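Local structure of Wnt inhibitor of Dorsal protein (Drosophila melanogaster, 4KRR) at residues A[19-24]-A[34-39]; A[92-97]-A[150-155]; A[97-101]-A[126-130]. The protein probably binds frizzled seven-transmembrane receptors as a secreted Wnt-family ligand, the present chain being its N-terminal domain and linker. All coordinates share one frame; numbering follows the deposited sequence.

Interaction 1: residues A[19-24]-A[34-39]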
loop_
_atom_site.group_PDB
_atom_site.type_symbol
_atom_site.label_atom_id
_atom_site.label_comp_id
_atom_site.label_asym_id
_atom_site.label_seq_id
_atom_site.Cartn_x
_atom_site.Cartn_y
_atom_site.Cartn_z
ATOM N N ALA A 19 -0.304 -5.023 7.254
ATOM C CA ALA A 19 -0.846 -5.593 6.027
ATOM C C ALA A 19 -1.539 -6.922 6.296
ATOM O O ALA A 19 -2.613 -7.191 5.754
ATOM C CB ALA A 19 0.255 -5.763 4.989
ATOM N N LEU A 20 -0.921 -7.748 7.136
ATOM C CA LEU A 20 -1.491 -9.040 7.508
ATOM C C LEU A 20 -2.825 -8.890 8.241
ATOM O O LEU A 20 -3.773 -9.629 7.973
ATOM C CB LEU A 20 -0.508 -9.836 8.368
ATOM C CG LEU A 20 -1.012 -11.175 8.915
ATOM C CD1 LEU A 20 -1.370 -12.128 7.783
ATOM C CD2 LEU A 20 0.014 -11.801 9.847
ATOM N N ASP A 21 -2.896 -7.938 9.165
ATOM C CA ASP A 21 -4.124 -7.712 9.921
ATOM C C ASP A 21 -5.264 -7.273 9.012
ATOM O O ASP A 21 -6.402 -7.716 9.174
ATOM C CB ASP A 21 -3.906 -6.682 11.029
ATOM C CG ASP A 21 -2.990 -7.191 12.121
ATOM O OD1 ASP A 21 -2.805 -8.424 12.216
ATOM O OD2 ASP A 21 -2.457 -6.362 12.886
ATOM N N SER A 22 -4.951 -6.409 8.051
ATOM C CA SER A 22 -5.951 -5.928 7.106
ATOM C C SER A 22 -6.380 -7.046 6.164
ATOM O O SER A 22 -7.555 -7.162 5.811
ATOM C CB SER A 22 -5.410 -4.737 6.312
ATOM O OG SER A 22 -5.172 -3.626 7.162
ATOM N N CYS A 23 -5.414 -7.868 5.767
ATOM C CA CYS A 23 -5.657 -8.989 4.870
ATOM C C CYS A 23 -6.559 -10.038 5.524
ATOM O O CYS A 23 -7.521 -10.505 4.916
ATOM C CB CYS A 23 -4.323 -9.617 4.455
ATOM S SG CYS A 23 -4.449 -11.019 3.330
ATOM N N GLN A 24 -6.248 -10.399 6.765
ATOM C CA GLN A 24 -7.023 -11.407 7.483
ATOM C C GLN A 24 -8.422 -10.901 7.830
ATOM O O GLN A 24 -9.364 -11.683 7.944
ATOM C CB GLN A 24 -6.288 -11.860 8.749
ATOM C CG GLN A 24 -5.011 -12.634 8.463
ATOM C CD GLN A 24 -4.388 -13.240 9.704
ATOM O OE1 GLN A 24 -4.469 -12.675 10.794
ATOM N NE2 GLN A 24 -3.763 -14.401 9.544
ATOM N N CYS A 34 -6.845 -15.597 3.899
ATOM C CA CYS A 34 -5.531 -15.015 4.159
ATOM C C CYS A 34 -4.821 -15.665 5.351
ATOM O O CYS A 34 -4.526 -14.991 6.338
ATOM C CB CYS A 34 -5.664 -13.504 4.382
ATOM S SG CYS A 34 -4.103 -12.607 4.544
ATOM N N PRO A 35 -4.558 -16.982 5.272
ATOM C CA PRO A 35 -3.854 -17.622 6.389
ATOM C C PRO A 35 -2.450 -17.047 6.539
ATOM O O PRO A 35 -1.777 -16.814 5.535
ATOM C CB PRO A 35 -3.789 -19.093 5.969
ATOM C CG PRO A 35 -3.897 -19.073 4.489
ATOM C CD PRO A 35 -4.804 -17.924 4.166
ATOM N N SER A 36 -2.029 -16.815 7.779
ATOM C CA SER A 36 -0.751 -16.165 8.060
ATOM C C SER A 36 0.434 -16.855 7.385
ATOM O O SER A 36 1.356 -16.192 6.910
ATOM C CB SER A 36 -0.522 -16.068 9.570
ATOM O OG SER A 36 -0.652 -17.335 10.187
ATOM N N GLN A 37 0.399 -18.183 7.338
ATOM C CA GLN A 37 1.473 -18.956 6.726
ATOM C C GLN A 37 1.626 -18.610 5.250
ATOM O O GLN A 37 2.733 -18.355 4.774
ATOM C CB GLN A 37 1.224 -20.448 6.901
ATOM N N ASP A 38 0.508 -18.586 4.534
ATOM C CA ASP A 38 0.525 -18.294 3.107
ATOM C C ASP A 38 0.835 -16.827 2.826
ATOM O O ASP A 38 1.492 -16.504 1.838
ATOM C CB ASP A 38 -0.808 -18.677 2.461
ATOM C CG ASP A 38 -0.769 -18.577 0.947
ATOM O OD1 ASP A 38 0.280 -18.917 0.359
ATOM O OD2 ASP A 38 -1.779 -18.158 0.345
ATOM N N PHE A 39 0.352 -15.940 3.691
ATOM C CA PHE A 39 0.582 -14.510 3.525
ATOM C C PHE A 39 2.069 -14.191 3.623
ATOM O O PHE A 39 2.613 -13.460 2.799
ATOM C CB PHE A 39 -0.195 -13.709 4.577
ATOM C CG PHE A 39 -0.025 -12.219 4.452
ATOM C CD1 PHE A 39 -0.852 -11.483 3.622
ATOM C CD2 PHE A 39 0.964 -11.555 5.164
ATOM C CE1 PHE A 39 -0.699 -10.115 3.502
ATOM C CE2 PHE A 39 1.125 -10.189 5.045
ATOM C CZ PHE A 39 0.291 -9.467 4.213
#

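Interaction 2: residues A[92-97]-A[150-155]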
loop_
_atom_site.group_PDB
_atom_site.type_symbol
_atom_site.label_atom_id
_atom_site.label_comp_id
_atom_site.label_asym_id
_atom_site.label_seq_id
_atom_site.Cartn_x
_atom_site.Cartn_y
_atom_site.Cartn_z
ATOM N N PRO A 92 3.322 20.501 13.190
ATOM C CA PRO A 92 2.419 19.845 12.240
ATOM C C PRO A 92 3.097 19.602 10.897
ATOM O O PRO A 92 3.390 20.559 10.180
ATOM C CB PRO A 92 1.289 20.865 12.079
ATOM C CG PRO A 92 1.279 21.611 13.365
ATOM C CD PRO A 92 2.718 21.703 13.790
ATOM N N CYS A 93 3.341 18.337 10.564
ATOM C CA CYS A 93 4.036 17.992 9.326
ATOM C C CYS A 93 3.141 17.220 8.360
ATOM O O CYS A 93 2.629 16.151 8.691
ATOM C CB CYS A 93 5.296 17.180 9.631
ATOM S SG CYS A 93 6.297 16.793 8.180
ATOM N N ALA A 94 2.965 17.764 7.160
ATOM C CA ALA A 94 2.109 17.145 6.155
ATOM C C ALA A 94 2.732 15.877 5.585
ATOM O O ALA A 94 3.942 15.809 5.365
ATOM C CB ALA A 94 1.801 18.131 5.038
ATOM N N HIS A 95 1.897 14.873 5.346
ATOM C CA HIS A 95 2.370 13.618 4.782
ATOM C C HIS A 95 2.824 13.807 3.342
ATOM O O HIS A 95 2.253 14.607 2.600
ATOM C CB HIS A 95 1.288 12.541 4.869
ATOM C CG HIS A 95 1.073 12.014 6.252
ATOM N ND1 HIS A 95 0.521 10.775 6.500
ATOM C CD2 HIS A 95 1.336 12.557 7.464
ATOM C CE1 HIS A 95 0.455 10.578 7.805
ATOM N NE2 HIS A 95 0.943 11.645 8.413
ATOM N N GLU A 96 3.862 13.069 2.959
ATOM C CA GLU A 96 4.411 13.136 1.610
ATOM C C GLU A 96 4.537 11.734 1.020
ATOM O O GLU A 96 5.636 11.179 0.959
ATOM C CB GLU A 96 5.779 13.827 1.629
ATOM C CG GLU A 96 5.735 15.274 2.102
ATOM C CD GLU A 96 7.115 15.862 2.336
ATOM O OE1 GLU A 96 7.833 15.369 3.233
ATOM O OE2 GLU A 96 7.481 16.820 1.624
ATOM N N PRO A 97 3.406 11.156 0.582
ATOM C CA PRO A 97 3.382 9.785 0.060
ATOM C C PRO A 97 4.221 9.614 -1.204
ATOM O O PRO A 97 4.788 8.544 -1.417
ATOM C CB PRO A 97 1.897 9.549 -0.246
ATOM C CG PRO A 97 1.312 10.912 -0.403
ATOM C CD PRO A 97 2.076 11.791 0.536
ATOM N N GLU A 150 -4.856 24.318 13.202
ATOM C CA GLU A 150 -3.942 24.260 12.070
ATOM C C GLU A 150 -4.003 22.874 11.437
ATOM O O GLU A 150 -3.853 21.861 12.120
ATOM C CB GLU A 150 -2.515 24.596 12.510
ATOM C CG GLU A 150 -1.557 24.871 11.362
ATOM C CD GLU A 150 -0.248 25.471 11.831
ATOM O OE1 GLU A 150 0.585 25.832 10.972
ATOM O OE2 GLU A 150 -0.053 25.584 13.060
ATOM N N CYS A 151 -4.229 22.836 10.129
ATOM C CA CYS A 151 -4.467 21.579 9.435
ATOM C C CYS A 151 -3.326 21.226 8.485
ATOM O O CYS A 151 -2.728 22.106 7.865
ATOM C CB CYS A 151 -5.786 21.655 8.660
ATOM S SG CYS A 151 -7.203 22.260 9.629
ATOM N N VAL A 152 -3.026 19.935 8.384
ATOM C CA VAL A 152 -2.045 19.435 7.425
ATOM C C VAL A 152 -2.588 18.200 6.715
ATOM O O VAL A 152 -3.492 17.530 7.219
ATOM C CB VAL A 152 -0.700 19.073 8.093
ATOM C CG1 VAL A 152 -0.028 20.313 8.664
ATOM C CG2 VAL A 152 -0.902 18.017 9.169
ATOM N N ALA A 153 -2.033 17.901 5.544
ATOM C CA ALA A 153 -2.454 16.738 4.774
ATOM C C ALA A 153 -1.879 15.457 5.368
ATOM O O ALA A 153 -0.685 15.372 5.634
ATOM C CB ALA A 153 -2.032 16.883 3.319
ATOM N N VAL A 154 -2.740 14.467 5.582
ATOM C CA VAL A 154 -2.303 13.169 6.086
ATOM C C VAL A 154 -2.983 12.044 5.315
ATOM O O VAL A 154 -4.063 12.231 4.754
ATOM C CB VAL A 154 -2.612 12.997 7.590
ATOM C CG1 VAL A 154 -1.791 13.971 8.423
ATOM C CG2 VAL A 154 -4.099 13.174 7.854
ATOM N N LEU A 155 -2.343 10.879 5.282
ATOM C CA LEU A 155 -2.930 9.706 4.647
ATOM C C LEU A 155 -4.114 9.203 5.463
ATOM O O LEU A 155 -4.096 9.270 6.693
ATOM C CB LEU A 155 -1.893 8.591 4.511
ATOM C CG LEU A 155 -0.837 8.729 3.412
ATOM C CD1 LEU A 155 0.155 7.580 3.479
ATOM C CD2 LEU A 155 -1.502 8.779 2.048
#

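Interaction 3: residues A[97-101]-A[126-130]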
loop_
_atom_site.group_PDB
_atom_site.type_symbol
_atom_site.label_atom_id
_atom_site.label_comp_id
_atom_site.label_asym_id
_atom_site.label_seq_id
_atom_site.Cartn_x
_atom_site.Cartn_y
_atom_site.Cartn_z
ATOM N N PRO A 97 3.406 11.156 0.582
ATOM C CA PRO A 97 3.382 9.785 0.060
ATOM C C PRO A 97 4.221 9.614 -1.204
ATOM O O PRO A 97 4.788 8.544 -1.417
ATOM C CB PRO A 97 1.897 9.549 -0.246
ATOM C CG PRO A 97 1.312 10.912 -0.403
ATOM C CD PRO A 97 2.076 11.791 0.536
ATOM N N THR A 98 4.303 10.655 -2.025
ATOM C CA THR A 98 5.090 10.590 -3.251
ATOM C C THR A 98 6.579 10.411 -2.948
ATOM O O THR A 98 7.264 9.631 -3.611
ATOM C CB THR A 98 4.868 11.834 -4.130
ATOM O OG1 THR A 98 3.489 11.898 -4.517
ATOM C CG2 THR A 98 5.735 11.774 -5.380
ATOM N N LYS A 99 7.068 11.130 -1.941
ATOM C CA LYS A 99 8.450 10.982 -1.495
ATOM C C LYS A 99 8.709 9.550 -1.038
ATOM O O LYS A 99 9.746 8.963 -1.356
ATOM C CB LYS A 99 8.757 11.952 -0.352
ATOM C CG LYS A 99 8.652 13.423 -0.721
ATOM C CD LYS A 99 9.713 13.818 -1.732
ATOM C CE LYS A 99 9.742 15.325 -1.932
ATOM N NZ LYS A 99 10.045 16.042 -0.662
ATOM N N ALA A 100 7.754 8.995 -0.296
ATOM C CA ALA A 100 7.865 7.638 0.225
ATOM C C ALA A 100 7.815 6.605 -0.894
ATOM O O ALA A 100 8.528 5.603 -0.857
ATOM C CB ALA A 100 6.770 7.373 1.243
ATOM N N LEU A 101 6.967 6.853 -1.888
ATOM C CA LEU A 101 6.871 5.978 -3.053
ATOM C C LEU A 101 8.182 5.913 -3.839
ATOM O O LEU A 101 8.472 4.916 -4.501
ATOM C CB LEU A 101 5.740 6.439 -3.971
ATOM C CG LEU A 101 4.331 6.070 -3.512
ATOM C CD1 LEU A 101 3.295 6.807 -4.340
ATOM C CD2 LEU A 101 4.130 4.564 -3.606
ATOM N N LEU A 126 -2.378 5.608 -3.269
ATOM C CA LEU A 126 -1.839 6.278 -2.090
ATOM C C LEU A 126 -1.718 7.782 -2.298
ATOM O O LEU A 126 -1.780 8.553 -1.341
ATOM C CB LEU A 126 -0.479 5.687 -1.721
ATOM C CG LEU A 126 -0.520 4.217 -1.303
ATOM C CD1 LEU A 126 0.882 3.648 -1.204
ATOM C CD2 LEU A 126 -1.258 4.063 0.017
ATOM N N GLN A 127 -1.546 8.196 -3.549
ATOM C CA GLN A 127 -1.450 9.613 -3.871
ATOM C C GLN A 127 -2.811 10.293 -3.791
ATOM O O GLN A 127 -2.900 11.486 -3.509
ATOM C CB GLN A 127 -0.826 9.816 -5.253
ATOM C CG GLN A 127 0.673 9.569 -5.287
ATOM C CD GLN A 127 1.257 9.707 -6.678
ATOM O OE1 GLN A 127 0.651 9.286 -7.662
ATOM N NE2 GLN A 127 2.438 10.307 -6.766
ATOM N N ARG A 128 -3.872 9.533 -4.037
ATOM C CA ARG A 128 -5.222 10.074 -3.932
ATOM C C ARG A 128 -5.909 9.607 -2.650
ATOM O O ARG A 128 -7.132 9.677 -2.529
ATOM C CB ARG A 128 -6.057 9.707 -5.162
ATOM C CG ARG A 128 -6.320 8.224 -5.322
ATOM C CD ARG A 128 -7.271 7.959 -6.475
ATOM N NE ARG A 128 -7.606 6.542 -6.583
ATOM C CZ ARG A 128 -6.918 5.665 -7.305
ATOM N NH1 ARG A 128 -5.853 6.058 -7.991
ATOM N NH2 ARG A 128 -7.294 4.394 -7.344
ATOM N N SER A 129 -5.113 9.136 -1.695
ATOM C CA SER A 129 -5.637 8.683 -0.409
ATOM C C SER A 129 -5.328 9.685 0.699
ATOM O O SER A 129 -5.233 9.322 1.873
ATOM C CB SER A 129 -5.062 7.311 -0.044
ATOM O OG SER A 129 -5.546 6.303 -0.913
ATOM N N LEU A 130 -5.169 10.947 0.321
ATOM C CA LEU A 130 -4.873 11.992 1.291
ATOM C C LEU A 130 -6.136 12.600 1.888
ATOM O O LEU A 130 -7.076 12.940 1.172
ATOM C CB LEU A 130 -4.021 13.095 0.660
ATOM C CG LEU A 130 -2.534 12.799 0.467
ATOM C CD1 LEU A 130 -1.846 13.993 -0.169
ATOM C CD2 LEU A 130 -1.878 12.445 1.794
#

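Interaction 1: residues A[19-24]-A[34-39]
With SG anti to the backbone N in Cys23 (chi1 -180°) and in Cys34, both sulfurs are turned toward the opposing segment, and the same torsion in Phe39 (chi1 -179°) turns its ring that way too. The sulfurs join in a disulfide, Cys23 SG to Cys34 SG 2.0 Å, whose chi3 of 119° is wider than the usual value near 90°. Beside this bridge the Phe39 ring slides in against the helix holding Leu20. Leu20 CA lies over one face of the ring, toward the rim, in a CH-pi contact 4.0 Å from the Phe39 centroid, and Leu20 CD1 reaches forward to Phe39 CD2 at 3.6 Å. Cys23 SG comes at the same ring obliquely, touching Phe39 CD1 at 3.6 Å in a sulfur-aromatic contact, while Ala19 CB meets Phe39 CZ at 3.8 Å at the far end of the ring. At the partly exposed margin Gln24 stretches its extended chain across to Cys34: NE2 gives a weak hydrogen bond to Cys34 O, 3.3 Å away, and the aliphatic CG of Gln24 leans on that same oxygen at 3.2 Å. Helix 53-75 packs against the contact too, Val58 and Ser62 touching the Phe39 ring and Tyr57 touching Cys23. The disulfide thus ties the loop leading into helix 36-44, with Pro35 at the N-cap, to helix 8-26, and Phe39 packs the one helix against the other: two neighbouring helices linked through a disulfide in the helical part of a Wnt N-terminal domain.

Interaction 2: residues A[92-97]-A[150-155]
Pro92 to Pro97 runs beside Glu150 to Leu155 in nearly the same direction, 23° apart end to end, and one backbone hydrogen bond ties them: His95 N to Ala153 O, 2.6 Å, nearly straight at 168°. The same oxygen also receives the CA-H of Ala94, with Ala94 CA 3.3 Å from Ala153 O. His95 gives the largest share of the contact. Its CG stands anti to its own carbonyl carbon, which lays the imidazole over the strand, and Val154 CA sits over one ring face, 3.8 Å from the His95 centroid. Val154 CG1 covers the same ring near its rim, 3.6 Å from His95 CD2, while Leu155 CG lies in the ring plane at the edge, 3.9 Å from His95 ND1. Strand 149-155 is one arm of an antiparallel beta hairpin: its other edge bonds to 130-136, Val152 with Glu133 and Val154 with Glu131, and the Cys134-Cys151 disulfide links the two arms. The 92-97 loop, itself fastened by the Cys84-Cys93 disulfide, thus runs along the edge facing away from 130-136. With the imidazole of His95 cut back to an alanine, Val154 would probably lose the flat surface it packs on, and a gap would open toward Thr71 and Ala75 of helix 53-75. Farther out, Pro92 CB rests on Val152 CG1 at 3.7 Å; near the other end, Pro97 CB meets Leu155 CD2 at 4.2 Å.

Interaction 3: residues A[97-101]-A[126-130]
Gln127 lies across Thr98 and Leu101: its CG is 3.9 Å from Leu101 CD1, and its amide ends at the Thr98 hydroxyl. The chain is extended past CG (chi2 177°), and this carries NE2 out to the hydroxyl, where it donates a hydrogen bond to Thr98 OG1, 2.9 Å long at an N-H...O angle of 159°. Thr98 OG1 stays close to the amide plane of Gln127, 14° out of it, which suits the planar nitrogen and should hold the amide's rotation. Thr98 CG2 flanks the same nitrogen, 3.9 Å from Gln127 NE2, so the threonine offers both a polar and an apolar branch to one group. The rest of the contact is mainly apolar. Leu101 CD2 and Leu126 CD1 approach to 4.1 Å, one methyl against another. The Pro97 ring, opening its helix, turns CB and CG toward the end of the opposing one: CB lies 4.0 Å from Leu126 O, and CG is 4.2 Å from Leu130 CD2. Leu126 O also takes a weak bond from the Ser129 backbone N just as the chain leaves the helix. The first turn of helix 97-107 is thus set against the last turn of helix 113-127, with Val67 of helix 53-75 touching both Leu101 and Leu126, Ile161 of helix 158-170 reaching Leu126, and Leu130 beginning strand 130-136 next to Pro97.

Interaction 1 lies on the opposite side of the chain's centre from the other two and comes first along the chain; it is held covalently, with an aromatic ring beside the disulfide. Interactions 2 and 3 adjoin, sharing Pro97, and interaction 3 is nested in the loop that interaction 2 closes. Interactions 1 and 3 are partly buried. Interaction 2 is a surface contact of backbone and imidazole along a hairpin edge, whereas interaction 3, nearest the centre, pairs helix ends through leucines and a side-chain amide. They meet where Leu155 CD2 packs on Leu126 O at 3.4 Å. Helix 53-75 touches all three, reaching from interaction 1 to the joined pair.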